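Local coordinates for protein N-acetylglucosamine-6-phosphate deacetylase (Mycobacterium smegmatis, PDB 6FV4) that probably removes the acetyl group from N-acetylglucosamine-6-phosphate, a metal-dependent hydrolysis in carbohydrate metabolism, at residues 68-80 with 279-291; 197-209 with 219-231. The protein carries 1 engineered substitution. All coordinates share one frame; numbering follows the deposited sequence. Where two conformers were deposited one is given.

Contact 1 (68-80 with 279-291); sequences FVDTHLHGGGGGN and SLITAAMAATGMS. Engineered in segment 279-291: Ala283 (natural residue Asp). With ZN (zinc ion), chain H.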
loop_
_atom_site.group_PDB
_atom_site.type_symbol
_atom_site.label_atom_id
_atom_site.label_comp_id
_atom_site.label_asym_id
_atom_site.label_seq_id
_atom_site.Cartn_x
_atom_site.Cartn_y
_atom_site.Cartn_z
ATOM N N PHE B 68 -9.305 -10.982 -22.626
ATOM C CA PHE B 68 -8.981 -11.139 -21.215
ATOM C C PHE B 68 -8.222 -12.448 -20.989
ATOM O O PHE B 68 -8.463 -13.451 -21.665
ATOM C CB PHE B 68 -10.253 -11.109 -20.357
ATOM C CG PHE B 68 -11.069 -9.833 -20.502
ATOM C CD1 PHE B 68 -12.447 -9.899 -20.675
ATOM C CD2 PHE B 68 -10.470 -8.585 -20.439
ATOM C CE1 PHE B 68 -13.220 -8.745 -20.790
ATOM C CE2 PHE B 68 -11.247 -7.410 -20.563
ATOM C CZ PHE B 68 -12.617 -7.506 -20.742
ATOM N N VAL B 69 -7.282 -12.413 -20.042
ATOM C CA VAL B 69 -6.405 -13.527 -19.695
ATOM C C VAL B 69 -6.691 -13.873 -18.239
ATOM O O VAL B 69 -6.150 -13.236 -17.323
ATOM C CB VAL B 69 -4.926 -13.176 -19.896
ATOM C CG1 VAL B 69 -4.035 -14.375 -19.530
ATOM C CG2 VAL B 69 -4.676 -12.718 -21.330
ATOM N N ASP B 70 -7.556 -14.861 -18.007
ATOM C CA ASP B 70 -7.932 -15.271 -16.652
ATOM C C ASP B 70 -7.021 -16.404 -16.210
ATOM O O ASP B 70 -7.113 -17.525 -16.729
ATOM C CB ASP B 70 -9.399 -15.688 -16.604
ATOM C CG ASP B 70 -9.936 -15.780 -15.183
ATOM O OD1 ASP B 70 -11.153 -16.057 -15.035
ATOM O OD2 ASP B 70 -9.155 -15.575 -14.219
ATOM N N THR B 71 -6.135 -16.120 -15.261
ATOM C CA THR B 71 -5.104 -17.071 -14.873
ATOM C C THR B 71 -5.445 -17.848 -13.609
ATOM O O THR B 71 -4.587 -18.560 -13.080
ATOM C CB THR B 71 -3.760 -16.364 -14.692
ATOM O OG1 THR B 71 -3.892 -15.301 -13.734
ATOM C CG2 THR B 71 -3.288 -15.784 -16.025
ATOM N N HIS B 72 -6.673 -17.758 -13.119
ATOM C CA HIS B 72 -7.019 -18.466 -11.887
ATOM C C HIS B 72 -8.543 -18.553 -11.855
ATOM O O HIS B 72 -9.210 -17.579 -11.501
ATOM C CB HIS B 72 -6.448 -17.741 -10.671
ATOM C CG HIS B 72 -6.815 -18.349 -9.346
ATOM N ND1 HIS B 72 -6.147 -18.040 -8.183
ATOM C CD2 HIS B 72 -7.788 -19.224 -8.994
ATOM C CE1 HIS B 72 -6.687 -18.702 -7.174
ATOM N NE2 HIS B 72 -7.682 -19.434 -7.642
ATOM N N LEU B 73 -9.076 -19.710 -12.238
ATOM C CA LEU B 73 -10.510 -19.948 -12.176
ATOM C C LEU B 73 -10.755 -21.446 -12.120
ATOM O O LEU B 73 -9.931 -22.247 -12.574
ATOM C CB LEU B 73 -11.260 -19.340 -13.360
ATOM C CG LEU B 73 -11.006 -19.933 -14.735
ATOM C CD1 LEU B 73 -12.202 -19.630 -15.638
ATOM C CD2 LEU B 73 -9.732 -19.351 -15.314
ATOM N N HIS B 74 -11.916 -21.805 -11.568
ATOM C CA HIS B 74 -12.245 -23.197 -11.279
ATOM C C HIS B 74 -13.328 -23.760 -12.171
ATOM O O HIS B 74 -13.427 -24.985 -12.300
ATOM C CB HIS B 74 -12.671 -23.334 -9.806
ATOM C CG HIS B 74 -11.575 -22.991 -8.856
ATOM N ND1 HIS B 74 -10.615 -23.902 -8.470
ATOM C CD2 HIS B 74 -11.246 -21.821 -8.258
ATOM C CE1 HIS B 74 -9.754 -23.316 -7.656
ATOM N NE2 HIS B 74 -10.120 -22.054 -7.507
ATOM N N GLY B 75 -14.121 -22.906 -12.804
ATOM C CA GLY B 75 -15.119 -23.403 -13.725
ATOM C C GLY B 75 -16.100 -22.318 -14.087
ATOM O O GLY B 75 -15.793 -21.126 -13.991
ATOM N N GLY B 76 -17.279 -22.748 -14.493
ATOM C CA GLY B 76 -18.337 -21.840 -14.875
ATOM C C GLY B 76 -19.346 -22.521 -15.765
ATOM O O GLY B 76 -19.111 -23.599 -16.321
ATOM N N GLY B 77 -20.505 -21.877 -15.893
ATOM C CA GLY B 77 -21.588 -22.426 -16.685
ATOM C C GLY B 77 -21.983 -23.839 -16.282
ATOM O O GLY B 77 -22.481 -24.604 -17.112
ATOM N N GLY B 78 -21.743 -24.205 -15.021
ATOM C CA GLY B 78 -22.041 -25.532 -14.535
ATOM C C GLY B 78 -20.905 -26.540 -14.610
ATOM O O GLY B 78 -21.043 -27.634 -14.059
ATOM N N GLY B 79 -19.787 -26.214 -15.255
ATOM C CA GLY B 79 -18.659 -27.125 -15.355
ATOM C C GLY B 79 -17.565 -26.820 -14.346
ATOM O O GLY B 79 -17.214 -25.665 -14.123
ATOM N N ASN B 80 -17.032 -27.870 -13.740
ATOM C CA ASN B 80 -15.858 -27.793 -12.872
ATOM C C ASN B 80 -14.644 -28.327 -13.619
ATOM O O ASN B 80 -14.688 -29.448 -14.144
ATOM C CB ASN B 80 -16.073 -28.616 -11.599
ATOM C CG ASN B 80 -16.624 -27.798 -10.450
ATOM O OD1 ASN B 80 -15.977 -26.852 -9.983
ATOM N ND2 ASN B 80 -17.819 -28.160 -9.977
ATOM N N SER B 279 -2.648 -8.505 -11.314
ATOM C CA SER B 279 -3.469 -9.280 -12.233
ATOM C C SER B 279 -4.891 -9.366 -11.701
ATOM O O SER B 279 -5.098 -9.745 -10.543
ATOM C CB SER B 279 -2.927 -10.711 -12.383
ATOM O OG SER B 279 -1.646 -10.713 -12.963
ATOM N N LEU B 280 -5.865 -9.080 -12.556
ATOM C CA LEU B 280 -7.261 -9.328 -12.231
ATOM C C LEU B 280 -7.562 -10.785 -12.557
ATOM O O LEU B 280 -7.158 -11.269 -13.608
ATOM C CB LEU B 280 -8.174 -8.398 -13.020
ATOM C CG LEU B 280 -7.966 -6.909 -12.687
ATOM C CD1 LEU B 280 -8.623 -6.036 -13.730
ATOM C CD2 LEU B 280 -8.533 -6.630 -11.344
ATOM N N ILE B 281 -8.211 -11.488 -11.623
ATOM C CA ILE B 281 -8.627 -12.874 -11.789
ATOM C C ILE B 281 -10.076 -12.961 -11.328
ATOM O O ILE B 281 -10.601 -12.064 -10.659
ATOM C CB ILE B 281 -7.756 -13.878 -10.991
ATOM C CG1 ILE B 281 -7.883 -13.592 -9.494
ATOM C CG2 ILE B 281 -6.283 -13.844 -11.444
ATOM C CD1 ILE B 281 -7.584 -14.763 -8.590
ATOM N N THR B 282 -10.727 -14.050 -11.701
ATOM C CA THR B 282 -12.085 -14.289 -11.230
ATOM C C THR B 282 -12.148 -15.244 -10.053
ATOM O O THR B 282 -13.026 -15.093 -9.194
ATOM C CB THR B 282 -12.965 -14.853 -12.358
ATOM O OG1 THR B 282 -12.466 -16.145 -12.795
ATOM C CG2 THR B 282 -13.021 -13.871 -13.534
ATOM N N ALA B 283 -11.252 -16.242 -10.020
ATOM C CA ALA B 283 -11.420 -17.423 -9.180
ATOM C C ALA B 283 -12.820 -18.009 -9.350
ATOM O O ALA B 283 -13.403 -18.536 -8.408
ATOM C CB ALA B 283 -11.122 -17.103 -7.709
ATOM N N ALA B 284 -13.363 -17.916 -10.561
ATOM C CA ALA B 284 -14.758 -18.265 -10.798
ATOM C C ALA B 284 -15.035 -19.732 -10.494
ATOM O O ALA B 284 -14.263 -20.616 -10.875
ATOM C CB ALA B 284 -15.130 -17.982 -12.248
ATOM N N MET B 285 -16.146 -19.993 -9.803
ATOM C CA MET B 285 -16.532 -21.377 -9.566
ATOM C C MET B 285 -17.622 -21.790 -10.550
ATOM O O MET B 285 -18.099 -20.996 -11.366
ATOM C CB MET B 285 -16.958 -21.610 -8.110
ATOM C CG MET B 285 -18.031 -20.698 -7.563
ATOM S SD MET B 285 -19.719 -21.233 -7.864
ATOM C CE MET B 285 -19.694 -22.921 -7.257
ATOM N N ALA B 286 -17.972 -23.085 -10.507
ATOM C CA ALA B 286 -18.771 -23.684 -11.567
ATOM C C ALA B 286 -20.142 -23.050 -11.741
ATOM O O ALA B 286 -20.714 -23.168 -12.827
ATOM C CB ALA B 286 -18.924 -25.195 -11.333
ATOM N N ALA B 287 -20.680 -22.356 -10.734
ATOM C CA ALA B 287 -21.993 -21.742 -10.903
ATOM C C ALA B 287 -21.944 -20.409 -11.638
ATOM O O ALA B 287 -23.002 -19.849 -11.936
ATOM C CB ALA B 287 -22.674 -21.539 -9.550
ATOM N N THR B 288 -20.752 -19.891 -11.927
ATOM C CA THR B 288 -20.625 -18.631 -12.647
ATOM C C THR B 288 -21.409 -18.652 -13.951
ATOM O O THR B 288 -21.282 -19.580 -14.754
ATOM C CB THR B 288 -19.147 -18.355 -12.930
ATOM O OG1 THR B 288 -18.424 -18.380 -11.692
ATOM C CG2 THR B 288 -18.971 -16.987 -13.604
ATOM N N GLY B 289 -22.229 -17.619 -14.154
ATOM C CA GLY B 289 -22.982 -17.453 -15.384
ATOM C C GLY B 289 -24.274 -18.234 -15.476
ATOM O O GLY B 289 -24.931 -18.193 -16.526
ATOM N N MET B 290 -24.666 -18.947 -14.429
ATOM C CA MET B 290 -25.898 -19.720 -14.465
ATOM C C MET B 290 -27.065 -18.891 -13.951
ATOM O O MET B 290 -26.904 -18.026 -13.089
ATOM C CB MET B 290 -25.768 -20.993 -13.631
ATOM C CG MET B 290 -24.644 -21.896 -14.095
ATOM S SD MET B 290 -24.625 -23.396 -13.117
ATOM C CE MET B 290 -25.787 -24.373 -14.065
ATOM N N SER B 291 -28.244 -19.171 -14.497
ATOM C CA SER B 291 -29.467 -18.534 -14.042
ATOM C C SER B 291 -29.789 -18.963 -12.617
ATOM O O SER B 291 -29.251 -19.945 -12.093
ATOM C CB SER B 291 -30.637 -18.900 -14.958
ATOM O OG SER B 291 -30.342 -18.616 -16.314
HETATM ZN ZN ZN H . -9.001 -20.621 -6.482
HETATM O O HOH W 1 -5.759 -13.290 -14.667
HETATM O O HOH W 2 -16.464 -24.795 -8.498
#
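Asp70 and Ile281 face each other where strands 68-71 and 279-281 come within 6.5 Å, their directions 75° apart, too steep for a regular ladder. A water fills the wedge, accepting from Thr71 N and donating to Val69 O and Leu280 O. Beyond the strands the two segments are laced by backbone bonds: Ala283 N reaches His72 O (2.9 Å), Ala284 O accepts from both His74 N and Gly75 N, and the turn at Gly76-Gly79 docks through Gly77 N on Thr288 O (2.7 Å) and Gly78 N on Ala286 O (2.6 Å). Among side chains, Asp70 meets Thr282 at about a right angle, OD1 accepting a hydrogen bond from Thr282 OG1 on its syn lone pair (2.6 Å). That hydroxyl, held between backbone N and carbonyl carbon (chi1 63°), also accepts from Ala284 N, an ST turn. Ile281 CD1 rests 3.6 Å from His72 ND1, which is hydrogen-bonded to Glu253. His72 NE2 and His74 NE2 both bind zinc at 2.1 Å, with Glu138 as a further ligand. Engineered Ala283, its CB 4.2 Å from His72 CD2, replaces an aspartate predicted to be the proton donor/acceptor. An HxH pair ending the first barrel strand, with this position just after the eighth, marks the amidohydrolase metal site.

Contact 2 (197-209 with 219-231); sequences GVVAAVGHTEATY and GATVGTHLFNAMR. With CD (cadmium ion), chain J.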
loop_
_atom_site.group_PDB
_atom_site.type_symbol
_atom_site.label_atom_id
_atom_site.label_comp_id
_atom_site.label_asym_id
_atom_site.label_seq_id
_atom_site.Cartn_x
_atom_site.Cartn_y
_atom_site.Cartn_z
ATOM N N GLY B 197 10.320 -24.793 -14.871
ATOM C CA GLY B 197 9.601 -23.818 -15.666
ATOM C C GLY B 197 8.177 -23.553 -15.238
ATOM O O GLY B 197 7.388 -23.056 -16.044
ATOM N N VAL B 198 7.813 -23.881 -13.997
ATOM C CA VAL B 198 6.485 -23.591 -13.460
ATOM C C VAL B 198 6.565 -22.354 -12.566
ATOM O O VAL B 198 7.554 -22.160 -11.851
ATOM C CB VAL B 198 5.939 -24.795 -12.680
ATOM C CG1 VAL B 198 4.549 -24.498 -12.135
ATOM C CG2 VAL B 198 5.954 -26.075 -13.560
ATOM N N VAL B 199 5.529 -21.512 -12.613
ATOM C CA VAL B 199 5.449 -20.359 -11.720
ATOM C C VAL B 199 5.085 -20.830 -10.317
ATOM O O VAL B 199 4.164 -21.639 -10.125
ATOM C CB VAL B 199 4.429 -19.332 -12.237
ATOM C CG1 VAL B 199 4.298 -18.176 -11.254
ATOM C CG2 VAL B 199 4.822 -18.797 -13.623
ATOM N N ALA B 200 5.815 -20.336 -9.324
ATOM C CA ALA B 200 5.491 -20.587 -7.930
ATOM C C ALA B 200 4.711 -19.385 -7.409
ATOM O O ALA B 200 5.191 -18.248 -7.493
ATOM C CB ALA B 200 6.759 -20.841 -7.116
ATOM N N ALA B 201 3.497 -19.628 -6.915
ATOM C CA ALA B 201 2.667 -18.594 -6.318
ATOM C C ALA B 201 2.596 -18.801 -4.809
ATOM O O ALA B 201 2.674 -19.930 -4.331
ATOM C CB ALA B 201 1.257 -18.601 -6.927
ATOM N N VAL B 202 2.478 -17.699 -4.049
ATOM C CA VAL B 202 2.298 -17.759 -2.598
ATOM C C VAL B 202 0.823 -17.537 -2.301
ATOM O O VAL B 202 0.212 -16.606 -2.834
ATOM C CB VAL B 202 3.165 -16.716 -1.861
ATOM C CG1 VAL B 202 2.755 -16.612 -0.392
ATOM C CG2 VAL B 202 4.616 -17.074 -1.929
ATOM N N GLY B 203 0.247 -18.382 -1.453
ATOM C CA GLY B 203 -1.170 -18.286 -1.165
ATOM C C GLY B 203 -1.544 -19.276 -0.087
ATOM O O GLY B 203 -0.741 -20.127 0.310
ATOM N N HIS B 204 -2.777 -19.127 0.406
ATOM C CA HIS B 204 -3.382 -20.057 1.363
ATOM C C HIS B 204 -2.431 -20.386 2.508
ATOM O O HIS B 204 -2.119 -21.544 2.780
ATOM C CB HIS B 204 -3.838 -21.331 0.651
ATOM C CG HIS B 204 -5.134 -21.157 -0.056
ATOM N ND1 HIS B 204 -6.336 -21.568 0.480
ATOM C CD2 HIS B 204 -5.423 -20.574 -1.240
ATOM C CE1 HIS B 204 -7.313 -21.256 -0.350
ATOM N NE2 HIS B 204 -6.788 -20.645 -1.399
ATOM N N THR B 205 -1.985 -19.330 3.192
ATOM C CA THR B 205 -0.827 -19.453 4.050
ATOM C C THR B 205 -0.964 -18.548 5.266
ATOM O O THR B 205 -1.577 -17.481 5.207
ATOM C CB THR B 205 0.447 -19.114 3.269
ATOM O OG1 THR B 205 1.567 -19.090 4.158
ATOM C CG2 THR B 205 0.313 -17.765 2.575
ATOM N N GLU B 206 -0.395 -19.024 6.372
ATOM C CA GLU B 206 -0.194 -18.279 7.601
ATOM C C GLU B 206 1.261 -17.842 7.758
ATOM O O GLU B 206 1.703 -17.575 8.880
ATOM C CB GLU B 206 -0.637 -19.130 8.798
ATOM C CG GLU B 206 -2.093 -19.608 8.728
ATOM C CD GLU B 206 -3.087 -18.452 8.750
ATOM O OE1 GLU B 206 -2.796 -17.420 9.406
ATOM O OE2 GLU B 206 -4.161 -18.568 8.114
ATOM N N ALA B 207 2.011 -17.775 6.652
ATOM C CA ALA B 207 3.423 -17.428 6.709
ATOM C C ALA B 207 3.622 -16.007 7.217
ATOM O O ALA B 207 2.794 -15.122 7.002
ATOM C CB ALA B 207 4.065 -17.546 5.329
ATOM N N THR B 208 4.751 -15.789 7.874
ATOM C CA THR B 208 5.102 -14.446 8.283
ATOM C C THR B 208 5.688 -13.678 7.097
ATOM O O THR B 208 5.938 -14.230 6.013
ATOM C CB THR B 208 6.085 -14.485 9.452
ATOM O OG1 THR B 208 7.339 -15.011 9.001
ATOM C CG2 THR B 208 5.547 -15.371 10.588
ATOM N N TYR B 209 5.893 -12.382 7.317
ATOM C CA TYR B 209 6.576 -11.544 6.337
ATOM C C TYR B 209 7.924 -12.140 5.947
ATOM O O TYR B 209 8.255 -12.225 4.760
ATOM C CB TYR B 209 6.758 -10.125 6.900
ATOM C CG TYR B 209 7.731 -9.279 6.089
ATOM C CD1 TYR B 209 7.308 -8.583 4.965
ATOM C CD2 TYR B 209 9.070 -9.192 6.442
ATOM C CE1 TYR B 209 8.201 -7.818 4.214
ATOM C CE2 TYR B 209 9.969 -8.427 5.697
ATOM C CZ TYR B 209 9.527 -7.752 4.587
ATOM O OH TYR B 209 10.413 -7.005 3.847
ATOM N N GLY B 219 12.232 -17.867 -5.527
ATOM C CA GLY B 219 11.717 -17.822 -6.884
ATOM C C GLY B 219 10.221 -17.657 -7.025
ATOM O O GLY B 219 9.727 -17.670 -8.162
ATOM N N ALA B 220 9.454 -17.496 -5.952
ATOM C CA ALA B 220 8.031 -17.247 -6.109
ATOM C C ALA B 220 7.825 -15.879 -6.745
ATOM O O ALA B 220 8.512 -14.916 -6.398
ATOM C CB ALA B 220 7.325 -17.337 -4.752
ATOM N N THR B 221 6.895 -15.796 -7.704
ATOM C CA THR B 221 6.698 -14.561 -8.461
ATOM C C THR B 221 5.240 -14.137 -8.554
ATOM O O THR B 221 4.938 -13.178 -9.281
ATOM C CB THR B 221 7.241 -14.684 -9.894
ATOM O OG1 THR B 221 6.640 -15.818 -10.541
ATOM C CG2 THR B 221 8.765 -14.802 -9.909
ATOM N N VAL B 222 4.324 -14.841 -7.882
ATOM C CA VAL B 222 2.901 -14.520 -7.939
ATOM C C VAL B 222 2.322 -14.621 -6.533
ATOM O O VAL B 222 2.717 -15.499 -5.758
ATOM C CB VAL B 222 2.145 -15.435 -8.929
ATOM C CG1 VAL B 222 0.634 -15.286 -8.764
ATOM C CG2 VAL B 222 2.550 -15.117 -10.382
ATOM N N GLY B 223 1.428 -13.694 -6.190
ATOM C CA GLY B 223 0.590 -13.819 -5.010
ATOM C C GLY B 223 -0.802 -14.286 -5.393
ATOM O O GLY B 223 -1.494 -13.621 -6.168
ATOM N N THR B 224 -1.191 -15.471 -4.888
ATOM C CA THR B 224 -2.529 -16.016 -5.130
ATOM C C THR B 224 -3.570 -15.245 -4.328
ATOM O O THR B 224 -3.462 -15.162 -3.104
ATOM C CB THR B 224 -2.598 -17.499 -4.740
ATOM O OG1 THR B 224 -1.555 -18.218 -5.393
ATOM C CG2 THR B 224 -3.927 -18.094 -5.138
ATOM N N HIS B 225 -4.626 -14.787 -5.021
ATOM C CA HIS B 225 -5.638 -13.822 -4.587
ATOM C C HIS B 225 -5.298 -13.107 -3.278
ATOM O O HIS B 225 -5.791 -13.469 -2.198
ATOM C CB HIS B 225 -7.037 -14.460 -4.504
ATOM C CG HIS B 225 -7.097 -15.743 -3.725
ATOM N ND1 HIS B 225 -6.404 -15.943 -2.552
ATOM C CD2 HIS B 225 -7.803 -16.877 -3.941
ATOM C CE1 HIS B 225 -6.677 -17.142 -2.075
ATOM N NE2 HIS B 225 -7.540 -17.720 -2.889
ATOM N N LEU B 226 -4.436 -12.098 -3.403
ATOM C CA LEU B 226 -3.969 -11.275 -2.293
ATOM C C LEU B 226 -5.100 -10.907 -1.348
ATOM O O LEU B 226 -6.177 -10.505 -1.787
ATOM C CB LEU B 226 -3.323 -9.997 -2.838
ATOM C CG LEU B 226 -2.353 -9.335 -1.864
ATOM C CD1 LEU B 226 -1.032 -10.048 -1.846
ATOM C CD2 LEU B 226 -2.139 -7.861 -2.230
ATOM N N PHE B 227 -4.829 -11.069 -0.048
ATOM C CA PHE B 227 -5.696 -10.794 1.098
ATOM C C PHE B 227 -6.688 -11.921 1.376
ATOM O O PHE B 227 -7.107 -12.098 2.526
ATOM C CB PHE B 227 -6.443 -9.460 0.938
ATOM C CG PHE B 227 -5.575 -8.249 1.189
ATOM C CD1 PHE B 227 -5.319 -7.816 2.490
ATOM C CD2 PHE B 227 -4.995 -7.567 0.127
ATOM C CE1 PHE B 227 -4.516 -6.694 2.729
ATOM C CE2 PHE B 227 -4.187 -6.455 0.354
ATOM C CZ PHE B 227 -3.944 -6.014 1.662
ATOM N N ASN B 228 -7.080 -12.685 0.359
ATOM C CA ASN B 228 -7.976 -13.821 0.593
ATOM C C ASN B 228 -7.172 -15.046 0.988
ATOM O O ASN B 228 -6.130 -15.330 0.394
ATOM C CB ASN B 228 -8.821 -14.138 -0.641
ATOM C CG ASN B 228 -9.714 -12.996 -1.033
ATOM O OD1 ASN B 228 -9.643 -12.492 -2.160
ATOM N ND2 ASN B 228 -10.549 -12.555 -0.100
ATOM N N ALA B 229 -7.657 -15.762 2.011
ATOM C CA ALA B 229 -7.016 -16.991 2.500
ATOM C C ALA B 229 -5.567 -16.736 2.904
ATOM O O ALA B 229 -4.668 -17.528 2.629
ATOM C CB ALA B 229 -7.100 -18.116 1.465
ATOM N N MET B 230 -5.338 -15.621 3.580
ATOM C CA MET B 230 -3.990 -15.153 3.830
ATOM C C MET B 230 -3.991 -14.401 5.152
ATOM O O MET B 230 -4.980 -13.753 5.494
ATOM C CB MET B 230 -3.555 -14.260 2.662
ATOM C CG MET B 230 -2.238 -13.558 2.791
ATOM S SD MET B 230 -1.955 -12.659 1.246
ATOM C CE MET B 230 -1.701 -14.031 0.113
ATOM N N ARG B 231 -2.902 -14.522 5.898
ATOM C CA ARG B 231 -2.759 -13.775 7.139
ATOM C C ARG B 231 -2.865 -12.273 6.863
ATOM O O ARG B 231 -2.331 -11.790 5.862
ATOM C CB ARG B 231 -1.414 -14.113 7.782
ATOM C CG ARG B 231 -1.068 -13.307 9.006
ATOM C CD ARG B 231 0.364 -13.572 9.427
ATOM N NE ARG B 231 0.533 -14.917 9.957
ATOM C CZ ARG B 231 1.052 -15.187 11.151
ATOM N NH1 ARG B 231 1.457 -14.200 11.942
ATOM N NH2 ARG B 231 1.166 -16.446 11.551
HETATM CD CD CD J . -8.368 -20.031 -3.003
HETATM O O HOH W 3 7.855 -18.241 -9.954
HETATM O O HOH W 4 -10.193 -19.148 -1.388
#
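Parallel strands 199-202 and 222-223 pair side by side in a beta-alpha-beta unit, Ala201 opposite Val222 and Val202 opposite Gly223, with helix 209-217 as the crossover. Val202 N to Val222 O (2.8 Å) and Thr224 N to Val202 O (2.7 Å) set the register. Small residues make the hollows. On one face the methyl of Ala201 fits against Val222 CG1, while Val199 CG1, anti to its own nitrogen (chi1 177°), meets Val222 CG2 at 3.6 Å; on the other, Val202 CG2 leans on the Ala220 methyl. Bare Gly203 leaves room for Thr224 CB, 3.9 Å from Gly203 CA. Past the strand ends the bump is Ala229, whose CB sits over the centre of the His204 ring in a CH-pi contact. The other imidazole, His225, lies between Asn228 CB, offset toward the rim of one face, and Thr224 CG2 on the opposite one, which, with the metal bond, would limit its rotation. Farther out, Arg231 bends at chi3 (-70°) and sends weak bonds from NE and NH2 to Glu206 O, with Thr208 CG2 over one guanidinium face. The Glu206 carboxylate turns to Arg146 and Thr144 instead. Between the two imidazoles, cadmium is bound by His204 NE2 at 2.3 Å and His225 NE2 at 2.5 Å.

In the fold
After an N-terminal sheet of strands 16-21, 34-39, 42-48 and 57-58, the chain enters the barrel with strand 63-76, whose 68-80 segment waits for a partner almost two hundred residues later. In between come the successive strand-helix units, and among them contact 2 closes a short loop of a single helix between 197-209 and 219-231. Contact 1 then closes the large loop when 279-291 returns beside 68-80, so the two loops nest rather than cross. Contact 1 joins the beginning and end of the barrel, contact 2 neighbouring strands partway round. Though their centres are about 20 Å apart, the contacts touch: His72 CE1 packs on Thr224 CG2 at 3.5 Å, and Glu138 bridges the zinc and cadmium sites.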